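Local coordinates for peptidase S9 prolyl oligopeptidase catalytic domain-containing protein (Pyrococcus horikoshii, PDB 4HXF) that is a hexameric, self-compartmentalizing serine protease that probably cleaves peptides with an alpha/beta-hydrolase domain joined to a beta-propeller, at residues S108-Q113 / R117-G122; I202-W205 / E210-L213; K238-H243 / D508-G513. All coordinates share one frame; numbering follows the deposited sequence.

Contact 1: S108-Q113 / R117-G122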
loop_
_atom_site.group_PDB
_atom_site.type_symbol
_atom_site.label_atom_id
_atom_site.label_comp_id
_atom_site.label_asym_id
_atom_site.label_seq_id
_atom_site.Cartn_x
_atom_site.Cartn_y
_atom_site.Cartn_z
ATOM N N SER A 108 10.169 25.900 19.768
ATOM C CA SER A 108 11.338 26.087 20.668
ATOM C C SER A 108 11.215 25.122 21.828
ATOM O O SER A 108 10.119 24.894 22.295
ATOM C CB SER A 108 11.578 27.476 21.257
ATOM O OG SER A 108 10.513 28.048 22.073
ATOM N N ILE A 109 12.377 24.696 22.335
ATOM C CA ILE A 109 12.484 23.919 23.580
ATOM C C ILE A 109 13.633 24.446 24.410
ATOM O O ILE A 109 14.676 24.729 23.861
ATOM C CB ILE A 109 12.615 22.354 23.442
ATOM C CG1 ILE A 109 13.665 21.965 22.376
ATOM C CG2 ILE A 109 11.225 21.766 23.018
ATOM C CD1 ILE A 109 13.976 20.458 22.420
ATOM N N GLU A 110 13.437 24.581 25.704
ATOM C CA GLU A 110 14.468 25.074 26.635
ATOM C C GLU A 110 14.369 24.381 27.978
ATOM O O GLU A 110 13.249 24.338 28.594
ATOM C CB GLU A 110 14.272 26.628 26.887
ATOM C CG GLU A 110 15.200 27.300 27.815
ATOM C CD GLU A 110 14.833 28.768 28.342
ATOM O OE1 GLU A 110 13.814 29.297 28.127
ATOM O OE2 GLU A 110 15.648 29.286 29.097
ATOM N N TRP A 111 15.517 23.929 28.518
ATOM C CA TRP A 111 15.484 23.382 29.897
ATOM C C TRP A 111 15.296 24.385 30.948
ATOM O O TRP A 111 15.940 25.473 30.939
ATOM C CB TRP A 111 16.803 22.694 30.190
ATOM C CG TRP A 111 17.023 21.419 29.463
ATOM C CD1 TRP A 111 17.822 21.200 28.375
ATOM C CD2 TRP A 111 16.468 20.114 29.829
ATOM N NE1 TRP A 111 17.813 19.853 28.026
ATOM C CE2 TRP A 111 17.049 19.151 28.915
ATOM C CE3 TRP A 111 15.589 19.679 30.791
ATOM C CZ2 TRP A 111 16.713 17.801 28.935
ATOM C CZ3 TRP A 111 15.280 18.310 30.837
ATOM C CH2 TRP A 111 15.831 17.380 29.976
ATOM N N ASN A 112 14.533 24.009 31.977
ATOM C CA ASN A 112 14.580 24.640 33.287
ATOM C C ASN A 112 15.908 24.308 33.948
ATOM O O ASN A 112 16.552 23.250 33.660
ATOM C CB ASN A 112 13.401 24.122 34.074
ATOM C CG ASN A 112 13.221 24.802 35.460
ATOM O OD1 ASN A 112 13.777 24.348 36.474
ATOM N ND2 ASN A 112 12.517 25.934 35.464
ATOM N N GLN A 113 16.278 25.161 34.879
ATOM C CA GLN A 113 17.459 24.970 35.728
ATOM C C GLN A 113 17.467 23.619 36.471
ATOM O O GLN A 113 18.538 23.142 36.866
ATOM C CB GLN A 113 17.532 26.148 36.709
ATOM C CG GLN A 113 16.437 26.137 37.802
ATOM C CD GLN A 113 16.392 27.463 38.665
ATOM O OE1 GLN A 113 17.319 28.310 38.607
ATOM N NE2 GLN A 113 15.332 27.617 39.446
ATOM N N ARG A 117 12.292 19.805 33.713
ATOM C CA ARG A 117 11.286 20.369 32.909
ATOM C C ARG A 117 11.814 21.096 31.671
ATOM O O ARG A 117 12.917 21.673 31.710
ATOM C CB ARG A 117 10.421 21.364 33.728
ATOM C CG ARG A 117 9.561 20.741 34.812
ATOM C CD ARG A 117 8.957 21.840 35.690
ATOM N NE ARG A 117 9.998 22.438 36.500
ATOM C CZ ARG A 117 9.869 23.578 37.199
ATOM N NH1 ARG A 117 8.741 24.239 37.190
ATOM N NH2 ARG A 117 10.817 23.996 38.003
ATOM N N LEU A 118 11.057 20.972 30.598
ATOM C CA LEU A 118 11.288 21.734 29.356
ATOM C C LEU A 118 10.179 22.779 29.268
ATOM O O LEU A 118 9.044 22.558 29.679
ATOM C CB LEU A 118 11.211 20.853 28.110
ATOM C CG LEU A 118 12.322 19.889 27.991
ATOM C CD1 LEU A 118 12.076 18.949 26.772
ATOM C CD2 LEU A 118 13.675 20.645 27.667
ATOM N N LEU A 119 10.500 23.969 28.766
ATOM C CA LEU A 119 9.487 24.850 28.213
ATOM C C LEU A 119 9.441 24.702 26.740
ATOM O O LEU A 119 10.482 24.889 26.083
ATOM C CB LEU A 119 9.804 26.298 28.567
ATOM C CG LEU A 119 8.918 27.419 27.946
ATOM C CD1 LEU A 119 7.436 27.233 28.353
ATOM C CD2 LEU A 119 9.469 28.844 28.195
ATOM N N ALA A 120 8.289 24.382 26.165
ATOM C CA ALA A 120 8.108 24.335 24.698
ATOM C C ALA A 120 7.177 25.458 24.328
ATOM O O ALA A 120 6.080 25.628 24.905
ATOM C CB ALA A 120 7.536 23.002 24.279
ATOM N N VAL A 121 7.465 26.161 23.247
ATOM C CA VAL A 121 6.643 27.214 22.710
ATOM C C VAL A 121 6.298 26.833 21.306
ATOM O O VAL A 121 7.149 26.383 20.544
ATOM C CB VAL A 121 7.356 28.553 22.788
ATOM C CG1 VAL A 121 6.425 29.698 22.194
ATOM C CG2 VAL A 121 7.889 28.856 24.185
ATOM N N GLY A 122 5.016 26.899 21.006
ATOM C CA GLY A 122 4.501 26.504 19.716
ATOM C C GLY A 122 3.332 27.346 19.318
ATOM O O GLY A 122 3.194 28.500 19.698
HETATM O O HOH W 1 11.221 27.153 24.441
#
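Leu118 lays its CD2 methyl over one face of the Trp111 indole, a CH-pi contact 3.8 Å from CD2 to the centroid of the five-membered ring. Both belong to a beta hairpin, strands 106-111 and 117-124, the first two strands of a four-stranded antiparallel blade of the beta-propeller. On the face of the sheet that carries Trp111 and Leu118, Ile109 CG2 rests on Ala120 CB; the other face of the sheet carries Ser108, Glu110, Leu119 and Val121. The ladder alternates: Ser108 with Val121 and Glu110 with Leu119 are hydrogen-bonded pairs, the latter with Leu119 N to Glu110 O at 2.8 Å, whereas Ile109 with Ala120 and Trp111 with Leu118 are non-hydrogen-bonded. A water joins Ser108 OG, 2.6 Å away, to Leu119 O, to which it donates, and the same Ser108 OG lies 3.3 Å from Val121 CB. At the turn end Asn112 N reaches Arg117 O at 2.9 Å, nearly straight at 171°. Here the two side chains run side by side in the same direction, Asn112 ND2 lying over one face of the Arg117 guanidinium, offset toward its rim, the two planes 44° apart. Putting CG anti to the backbone N (chi1 -174°) brings the Asn112 amide there, and OD1 takes a hydrogen bond from Asp114 N within the turn. An alanine in place of Asn112 is likely to leave Asp114 N without this acceptor and the guanidinium without the amide nitrogen over its face. In the next shell Arg117 forms salt bridges to Asp114 and Asp181, while Glu110 OE1 accepts from Trp178 N in the following blade and Trp111 NE1 donates to Arg65 O in the preceding one.

Contact 2: I202-W205 / E210-L213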
loop_
_atom_site.group_PDB
_atom_site.type_symbol
_atom_site.label_atom_id
_atom_site.label_comp_id
_atom_site.label_asym_id
_atom_site.label_seq_id
_atom_site.Cartn_x
_atom_site.Cartn_y
_atom_site.Cartn_z
ATOM N N ILE A 202 5.487 42.695 28.559
ATOM C CA ILE A 202 6.256 41.604 29.116
ATOM C C ILE A 202 5.698 41.226 30.478
ATOM O O ILE A 202 5.462 42.072 31.363
ATOM C CB ILE A 202 7.766 41.987 29.222
ATOM C CG1 ILE A 202 8.309 42.507 27.889
ATOM C CG2 ILE A 202 8.645 40.861 29.829
ATOM C CD1 ILE A 202 9.784 42.980 27.896
ATOM N N TYR A 203 5.461 39.925 30.621
ATOM C CA TYR A 203 4.870 39.371 31.857
ATOM C C TYR A 203 5.754 38.353 32.524
ATOM O O TYR A 203 6.565 37.715 31.885
ATOM C CB TYR A 203 3.548 38.675 31.547
ATOM C CG TYR A 203 2.556 39.519 30.873
ATOM C CD1 TYR A 203 1.578 40.193 31.610
ATOM C CD2 TYR A 203 2.559 39.654 29.472
ATOM C CE1 TYR A 203 0.651 41.008 30.961
ATOM C CE2 TYR A 203 1.615 40.458 28.846
ATOM C CZ TYR A 203 0.681 41.114 29.611
ATOM O OH TYR A 203 -0.273 41.944 29.004
ATOM N N LEU A 204 5.590 38.207 33.828
ATOM C CA LEU A 204 6.255 37.138 34.597
ATOM C C LEU A 204 5.134 36.205 34.996
ATOM O O LEU A 204 4.136 36.643 35.655
ATOM C CB LEU A 204 6.948 37.724 35.800
ATOM C CG LEU A 204 7.924 36.806 36.474
ATOM C CD1 LEU A 204 9.057 36.362 35.529
ATOM C CD2 LEU A 204 8.425 37.528 37.735
ATOM N N TRP A 205 5.259 34.958 34.584
ATOM C CA TRP A 205 4.213 33.914 34.710
ATOM C C TRP A 205 4.713 32.803 35.606
ATOM O O TRP A 205 5.848 32.339 35.520
ATOM C CB TRP A 205 3.834 33.400 33.332
ATOM C CG TRP A 205 2.575 32.598 33.242
ATOM C CD1 TRP A 205 1.324 32.984 32.751
ATOM C CD2 TRP A 205 2.434 31.177 33.591
ATOM N NE1 TRP A 205 0.466 31.946 32.802
ATOM C CE2 TRP A 205 1.064 30.834 33.295
ATOM C CE3 TRP A 205 3.294 30.217 33.999
ATOM C CZ2 TRP A 205 0.563 29.547 33.469
ATOM C CZ3 TRP A 205 2.782 28.892 34.222
ATOM C CH2 TRP A 205 1.450 28.575 33.946
ATOM N N GLU A 210 -0.000 35.597 36.528
ATOM C CA GLU A 210 1.030 36.459 35.904
ATOM C C GLU A 210 0.955 37.854 36.464
ATOM O O GLU A 210 -0.084 38.291 36.994
ATOM C CB GLU A 210 0.903 36.514 34.337
ATOM C CG GLU A 210 -0.267 37.278 33.836
ATOM C CD GLU A 210 -0.486 37.158 32.337
ATOM O OE1 GLU A 210 -1.449 37.829 31.948
ATOM O OE2 GLU A 210 0.326 36.542 31.607
ATOM N N GLU A 211 2.088 38.521 36.369
ATOM C CA GLU A 211 2.167 39.925 36.662
ATOM C C GLU A 211 2.900 40.618 35.501
ATOM O O GLU A 211 3.858 40.063 34.908
ATOM C CB GLU A 211 2.886 40.166 37.977
ATOM C CG GLU A 211 4.380 40.000 37.975
ATOM C CD GLU A 211 4.996 40.489 39.283
ATOM O OE1 GLU A 211 4.285 41.190 40.037
ATOM O OE2 GLU A 211 6.177 40.194 39.544
ATOM N N LYS A 212 2.428 41.813 35.173
ATOM C CA LYS A 212 3.013 42.575 34.090
ATOM C C LYS A 212 4.281 43.237 34.525
ATOM O O LYS A 212 4.327 43.921 35.572
ATOM C CB LYS A 212 2.018 43.605 33.544
ATOM C CG LYS A 212 2.473 44.174 32.231
ATOM C CD LYS A 212 1.526 45.241 31.748
ATOM C CE LYS A 212 0.361 44.675 31.056
ATOM N NZ LYS A 212 -0.673 45.771 30.880
ATOM N N LEU A 213 5.351 43.077 33.786
ATOM C CA LEU A 213 6.601 43.713 34.164
ATOM C C LEU A 213 6.789 45.031 33.426
ATOM O O LEU A 213 7.341 46.016 33.965
ATOM C CB LEU A 213 7.827 42.777 33.895
ATOM C CG LEU A 213 7.972 41.475 34.632
ATOM C CD1 LEU A 213 9.277 40.842 34.112
ATOM C CD2 LEU A 213 8.072 41.734 36.181
#
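Tyr203 is flanked by two neighbours from the other strand, Glu210 and Lys212. The Glu210 carboxylate lies only 12° from parallel to the phenol ring, its CD 3.7 Å from Tyr203 CD1. Lys212 runs beside the ring in the same direction, its aliphatic chain following the ring and bending at chi3 (-83°) so that CE comes 3.5 Å from Tyr203 OH. Apolar contacts gather near Leu213, whose CG sits 4.1 Å from Leu204 CB and whose CD1 approaches Ile202 CG2.

The backbone bonds are those of a beta hairpin, strands 200-206 and 209-217, which supplies the last two strands of a four-stranded propeller blade, with 209-217 outermost. Leu213 N to Ile202 O is short at 2.6 Å, and Leu204 and Glu211 form a hydrogen-bonded pair, Leu204 N meeting Glu211 O at 2.8 Å, nearly straight. Tyr203 with Lys212 and Trp205 with Glu210 are non-hydrogen-bonded pairs.

Two salt bridges hold the charged ends: Glu210 OE2 to Lys170 NZ of the preceding blade, and Lys212 NZ to Glu215 farther along its own strand. That same Glu210 oxygen also lies in the plane of the Trp205 indole at its edge, 3.9 Å from CD1, with the carboxylate turned 87° to the ring, while Trp205 stacks on Phe168.

Contact 3: K238-H243 / D508-G513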
loop_
_atom_site.group_PDB
_atom_site.type_symbol
_atom_site.label_atom_id
_atom_site.label_comp_id
_atom_site.label_asym_id
_atom_site.label_seq_id
_atom_site.Cartn_x
_atom_site.Cartn_y
_atom_site.Cartn_z
ATOM N N LYS A 238 11.650 54.850 18.140
ATOM C CA LYS A 238 10.829 55.510 17.117
ATOM C C LYS A 238 10.758 54.798 15.811
ATOM O O LYS A 238 9.763 54.896 15.076
ATOM C CB LYS A 238 11.336 56.931 16.852
ATOM C CG LYS A 238 11.247 57.782 18.120
ATOM C CD LYS A 238 11.546 59.212 17.839
ATOM C CE LYS A 238 11.402 59.869 19.246
ATOM N NZ LYS A 238 11.312 61.342 19.218
ATOM N N TYR A 239 11.881 54.140 15.420
ATOM C CA TYR A 239 11.916 53.334 14.184
ATOM C C TYR A 239 12.343 51.920 14.499
ATOM O O TYR A 239 13.310 51.789 15.317
ATOM C CB TYR A 239 12.988 53.912 13.239
ATOM C CG TYR A 239 12.697 55.422 12.983
ATOM C CD1 TYR A 239 11.707 55.797 12.142
ATOM C CD2 TYR A 239 13.385 56.405 13.668
ATOM C CE1 TYR A 239 11.371 57.147 11.914
ATOM C CE2 TYR A 239 13.121 57.749 13.465
ATOM C CZ TYR A 239 12.081 58.104 12.625
ATOM O OH TYR A 239 11.730 59.457 12.434
ATOM N N VAL A 240 11.762 50.943 13.845
ATOM C CA VAL A 240 12.142 49.559 14.060
ATOM C C VAL A 240 13.582 49.415 13.610
ATOM O O VAL A 240 14.370 48.618 14.133
ATOM C CB VAL A 240 11.188 48.670 13.246
ATOM C CG1 VAL A 240 11.673 47.255 13.251
ATOM C CG2 VAL A 240 9.769 48.736 13.894
ATOM N N SER A 241 13.957 50.222 12.606
ATOM C CA SER A 241 15.358 50.216 12.050
ATOM C C SER A 241 16.455 50.721 12.984
ATOM O O SER A 241 17.640 50.618 12.609
ATOM C CB SER A 241 15.415 50.982 10.738
ATOM O OG SER A 241 14.439 50.417 9.758
ATOM N N GLU A 242 16.104 51.339 14.104
ATOM C CA GLU A 242 17.096 51.718 15.121
ATOM C C GLU A 242 17.890 50.505 15.557
ATOM O O GLU A 242 17.331 49.394 15.547
ATOM C CB GLU A 242 16.433 52.420 16.340
ATOM C CG GLU A 242 15.945 53.806 16.106
ATOM C CD GLU A 242 15.127 54.211 17.371
ATOM O OE1 GLU A 242 15.644 54.050 18.513
ATOM O OE2 GLU A 242 14.176 54.854 17.163
ATOM N N HIS A 243 19.151 50.704 15.972
ATOM C CA HIS A 243 19.954 49.622 16.411
ATOM C C HIS A 243 19.373 48.987 17.632
ATOM O O HIS A 243 19.273 49.689 18.670
ATOM C CB HIS A 243 21.374 50.086 16.656
ATOM C CG HIS A 243 22.226 50.326 15.394
ATOM N ND1 HIS A 243 21.905 49.848 14.119
ATOM C CD2 HIS A 243 23.405 51.028 15.260
ATOM C CE1 HIS A 243 22.905 50.186 13.281
ATOM N NE2 HIS A 243 23.833 50.903 13.970
ATOM N N ASP A 508 6.478 49.355 5.786
ATOM C CA ASP A 508 6.480 50.286 4.678
ATOM C C ASP A 508 6.226 51.716 5.167
ATOM O O ASP A 508 6.746 52.674 4.591
ATOM C CB ASP A 508 5.425 49.931 3.583
ATOM C CG ASP A 508 5.854 48.841 2.644
ATOM O OD1 ASP A 508 6.101 47.757 3.055
ATOM O OD2 ASP A 508 5.819 49.178 1.477
ATOM N N LYS A 509 5.399 51.868 6.187
ATOM C CA LYS A 509 5.143 53.238 6.785
ATOM C C LYS A 509 6.472 53.902 7.180
ATOM O O LYS A 509 6.621 55.143 7.039
ATOM C CB LYS A 509 4.134 53.251 7.921
ATOM C CG LYS A 509 2.693 53.031 7.408
ATOM C CD LYS A 509 1.677 53.225 8.507
ATOM C CE LYS A 509 0.248 52.900 8.048
ATOM N NZ LYS A 509 -0.720 52.858 9.176
ATOM N N GLU A 510 7.352 53.081 7.705
ATOM C CA GLU A 510 8.652 53.541 8.170
ATOM C C GLU A 510 9.641 53.754 7.013
ATOM O O GLU A 510 10.268 54.800 6.890
ATOM C CB GLU A 510 9.208 52.496 9.128
ATOM C CG GLU A 510 10.634 52.772 9.590
ATOM C CD GLU A 510 11.054 51.939 10.780
ATOM O OE1 GLU A 510 12.295 51.652 10.750
ATOM O OE2 GLU A 510 10.226 51.861 11.753
ATOM N N VAL A 511 9.737 52.727 6.121
ATOM C CA VAL A 511 10.792 52.776 5.103
ATOM C C VAL A 511 10.438 53.656 3.870
ATOM O O VAL A 511 11.306 54.300 3.254
ATOM C CB VAL A 511 11.284 51.354 4.687
ATOM C CG1 VAL A 511 12.372 51.475 3.606
ATOM C CG2 VAL A 511 11.786 50.669 5.935
ATOM N N ILE A 512 9.153 53.690 3.507
ATOM C CA ILE A 512 8.629 54.454 2.393
ATOM C C ILE A 512 7.928 55.756 2.869
ATOM O O ILE A 512 8.216 56.859 2.327
ATOM C CB ILE A 512 7.686 53.630 1.476
ATOM C CG1 ILE A 512 8.352 52.256 1.258
ATOM C CG2 ILE A 512 7.378 54.366 0.170
ATOM C CD1 ILE A 512 9.726 52.305 0.645
ATOM N N GLY A 513 7.032 55.652 3.830
ATOM C CA GLY A 513 6.384 56.822 4.399
ATOM C C GLY A 513 4.996 56.575 4.936
ATOM O O GLY A 513 4.321 55.591 4.650
#
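Glu510 points its carboxylate from the last turn of helix 504-511 into the loop 238-243, so that one side chain ties the alpha/beta-hydrolase domain to the loop between propeller strands 229-232 and 245-249. Its chain is extended beyond CG, which stands anti to the backbone N (chi1 174°) and carries the carboxylate across to the type I beta turn running from Tyr239 to Glu242. Both oxygens are used. OE2 takes the N-H of Val240 at 2.8 Å through its syn lone pair, and OE1 receives two donors from Ser241: the backbone N at 2.9 Å, also on the syn side, and the hydroxyl OG at 2.7 Å, met nearly along the C-O axis. Three bonds in all therefore fix the rotation of the carboxylate and grip two successive amides of the turn. Tyr239 crosses Glu510 obliquely, its ring at 85° to the carboxylate; Glu510 CG meets the ring edge near its plane, and Tyr239 CB lies 3.4 Å from OE1. The Val240 side chain crosses that of Glu510 at about a right angle.

Tyr239 and Ser241 also touch Leu427 of helix 423-427. Earlier on the Glu510 helix, Asp508 touches the bound chloromethyl ketone inhibitor. A second glutamate shapes the loop from within, Glu242 OE2 accepting from Tyr239 N at 3.0 Å, on its anti side and 34° out of the carboxylate plane.

How the contacts relate
Contacts 1 and 2 are hairpins of successive propeller blades, their centres about 18 Å apart on the same side of the chain's centre. Contact 1 is largely buried and joins the first two strands of its blade to the blades before and after it through an indole N-H, a glutamate and an arginine; contact 2, on the outermost strand of its blade, is only partly buried and sets a phenol ring between charged side chains. Contact 3 differs in kind: it lies at the surface, about 33 Å from contact 1 and 28 Å from contact 2, centre to centre, spans more than 260 residues of sequence, and replaces strand pairing by one carboxylate hydrogen-bonded to a loop, joining propeller to hydrolase domain.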